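Local coordinates for AlyGC (Glaciecola chathamensis, PDB 5GKD), which cleaves the polysaccharide alginate as a lyase of polysaccharide lyase family 6, with a calcium ion bound in each subunit, at the interface of chains A and B. Residues are numbered along the deposited sequence; one frame, centred on the assembly and turned at random. Chains: chain A/B, AlyGC.

Contact 1: the interface of chains A and B. Residues chain A 35, 86-87; chain B 475.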
loop_
_atom_site.group_PDB
_atom_site.type_symbol
_atom_site.label_atom_id
_atom_site.label_comp_id
_atom_site.label_asym_id
_atom_site.label_seq_id
_atom_site.Cartn_x
_atom_site.Cartn_y
_atom_site.Cartn_z
ATOM N N GLU A 35 -13.110 9.495 -24.688
ATOM C CA GLU A 35 -13.866 8.241 -24.664
ATOM C C GLU A 35 -14.716 8.171 -25.927
ATOM O O GLU A 35 -15.788 8.768 -25.998
ATOM C CB GLU A 35 -14.729 8.150 -23.411
ATOM C CG GLU A 35 -13.939 8.030 -22.132
ATOM C CD GLU A 35 -14.814 7.932 -20.890
ATOM O OE1 GLU A 35 -15.446 6.873 -20.669
ATOM O OE2 GLU A 35 -14.849 8.906 -20.122
ATOM N N PRO A 86 -10.427 4.431 -18.531
ATOM C CA PRO A 86 -11.165 4.564 -17.271
ATOM C C PRO A 86 -12.247 3.506 -17.088
ATOM O O PRO A 86 -12.822 3.418 -15.993
ATOM C CB PRO A 86 -11.777 5.963 -17.388
ATOM C CG PRO A 86 -12.018 6.107 -18.834
ATOM C CD PRO A 86 -10.884 5.403 -19.539
ATOM N N THR A 87 -12.552 2.708 -18.113
ATOM C CA THR A 87 -13.562 1.665 -17.974
ATOM C C THR A 87 -12.878 0.304 -17.851
ATOM O O THR A 87 -11.708 0.207 -17.440
ATOM C CB THR A 87 -14.563 1.722 -19.143
ATOM O OG1 THR A 87 -13.892 1.495 -20.380
ATOM C CG2 THR A 87 -15.260 3.080 -19.207
ATOM N N LYS B 475 -17.320 2.816 -14.010
ATOM C CA LYS B 475 -16.068 3.469 -13.654
ATOM C C LYS B 475 -15.995 3.550 -12.139
ATOM O O LYS B 475 -17.012 3.778 -11.484
ATOM C CB LYS B 475 -15.959 4.890 -14.237
ATOM C CG LYS B 475 -16.116 4.998 -15.727
ATOM C CD LYS B 475 -15.734 6.403 -16.140
ATOM C CE LYS B 475 -16.487 6.894 -17.334
ATOM N NZ LYS B 475 -16.107 8.313 -17.646
HETATM O O HOH W 1 -13.656 9.079 -17.056
#
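B:Lys475 reaches across to A:Glu35 and pairs with its carboxylate. The two side chains approach from opposite directions, and their charged ends meet. The ammonium NZ of B:Lys475 donates a hydrogen bond to OE2 of A:Glu35 at 2.8 Å, which is also a salt bridge. OE2 receives it on its syn lone pair, the side facing OE1. OE1 of A:Glu35 is therefore also near, 3.4 Å from NZ of B:Lys475. A:Glu35 starts strand 35-41, and its chain runs extended beyond CG (chi2 -180°), which carries the carboxylate outward to the partner. The ammonium end is the tight part of the contact. The lysine stem is held more loosely. CG of B:Lys475 lies 3.7 Å from the carbonyl O of A:Pro86 and 4.1 Å from the methyl CG2 of A:Thr87. CD of B:Lys475 lies 4.2 Å from CB of A:Pro86, on the proline ring. The lysine chain bends at chi3 (-149°) on its way to the carboxylate. A water adds a wetter side: it lies 2.6 Å from NZ of B:Lys475 and makes a longer link, 3.3 Å, to OE2 of A:Glu35. An alanine in place of B:Lys475 would probably leave the A:Glu35 carboxylate without its positive mate and remove the stem carbons that lie against A:Pro86 and A:Thr87. The contact ties a loop of one subunit to the start of strand 35-41 and the loop at A:Pro86 of the other, and may help hold the two copies together.

Contact 2: the interface of chains A and B. Residues chain A 596, 598, 625; chain B 655.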
loop_
_atom_site.group_PDB
_atom_site.type_symbol
_atom_site.label_atom_id
_atom_site.label_comp_id
_atom_site.label_asym_id
_atom_site.label_seq_id
_atom_site.Cartn_x
_atom_site.Cartn_y
_atom_site.Cartn_z
ATOM N N THR A 596 0.054 -11.434 1.261
ATOM C CA THR A 596 -0.483 -12.452 2.147
ATOM C C THR A 596 -1.981 -12.659 1.970
ATOM O O THR A 596 -2.597 -13.351 2.776
ATOM C CB THR A 596 -0.177 -12.095 3.600
ATOM O OG1 THR A 596 -0.582 -10.746 3.837
ATOM C CG2 THR A 596 1.313 -12.200 3.870
ATOM N N ASP A 598 -3.148 -14.339 -0.510
ATOM C CA ASP A 598 -3.256 -15.696 -1.077
ATOM C C ASP A 598 -4.057 -15.736 -2.384
ATOM O O ASP A 598 -4.846 -16.652 -2.617
ATOM C CB ASP A 598 -3.848 -16.676 -0.054
ATOM C CG ASP A 598 -2.900 -16.947 1.109
ATOM O OD1 ASP A 598 -1.799 -16.371 1.116
ATOM O OD2 ASP A 598 -3.243 -17.750 2.002
ATOM N N TYR A 625 7.071 -15.129 -0.281
ATOM C CA TYR A 625 5.757 -15.701 -0.044
ATOM C C TYR A 625 4.920 -15.642 -1.313
ATOM O O TYR A 625 4.823 -14.594 -1.951
ATOM C CB TYR A 625 5.066 -14.952 1.110
ATOM C CG TYR A 625 3.723 -15.504 1.509
ATOM C CD1 TYR A 625 2.563 -15.151 0.823
ATOM C CD2 TYR A 625 3.608 -16.344 2.599
ATOM C CE1 TYR A 625 1.336 -15.653 1.195
ATOM C CE2 TYR A 625 2.397 -16.844 2.987
ATOM C CZ TYR A 625 1.261 -16.503 2.285
ATOM O OH TYR A 625 0.066 -17.024 2.689
ATOM N N LYS B 655 -8.383 -17.007 7.667
ATOM C CA LYS B 655 -7.334 -17.610 8.483
ATOM C C LYS B 655 -7.510 -17.310 9.963
ATOM O O LYS B 655 -7.009 -18.064 10.793
ATOM C CB LYS B 655 -5.959 -17.117 8.032
ATOM C CG LYS B 655 -5.409 -17.748 6.777
ATOM C CD LYS B 655 -4.292 -16.852 6.242
ATOM C CE LYS B 655 -3.472 -17.498 5.157
ATOM N NZ LYS B 655 -2.237 -16.686 4.919
#
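In this PL6 alginate lyase, a family built on the parallel beta-helix, the contact joins loops of the two copies beside the end of strand 622-625. B:Lys655 sits in a loop of chain B. A:Asp598 and A:Thr596 are loop residues of chain A, and A:Tyr625 is the last residue of the strand. The lysine chain runs extended beyond CG and brings its ammonium group to the acidic and phenolic groups of chain A from the opposite direction. NZ of B:Lys655 forms a salt bridge with OD2 of A:Asp598 at 3.3 Å. The same NZ makes a weak hydrogen bond to the phenol OH of A:Tyr625, at 3.2 Å. The ammonium is thus shared between a carboxylate and a phenol. Within chain A, OH of A:Tyr625 donates to OD1 of A:Asp598 at 2.5 Å, a short bond. OD1 lies at the edge of the tyrosine ring, in its plane, and accepts on its syn lone pair. The two carboxylate oxygens therefore divide the work: OD1 takes the phenol and OD2 faces the lysine. With chi1 at -177°, the tyrosine ring points away from its own backbone N and its OH reaches the aspartate. This bond probably restrains the carboxylate from turning. The nearby ammonium is likely to favour the charged form of A:Asp598. The carbonyl O of A:Thr596 stands farther off, 4.0 Å from NZ of B:Lys655.

The centres of the C-alpha atoms of contact 1 and contact 2 lie about 31 Å apart, so they pin well-separated places on one chain A to chain B interface. They share no residue. In both, a loop lysine of chain B meets an acidic residue of chain A. Contact 1 pairs an early part of chain A with a late part of chain B, whereas contact 2 joins late parts of both chains. The interface is two-fold symmetric, so each contact recurs with the chains exchanged. Such spaced charge pairs could help fix the relative orientation of the subunits, if this dimer is the biological one.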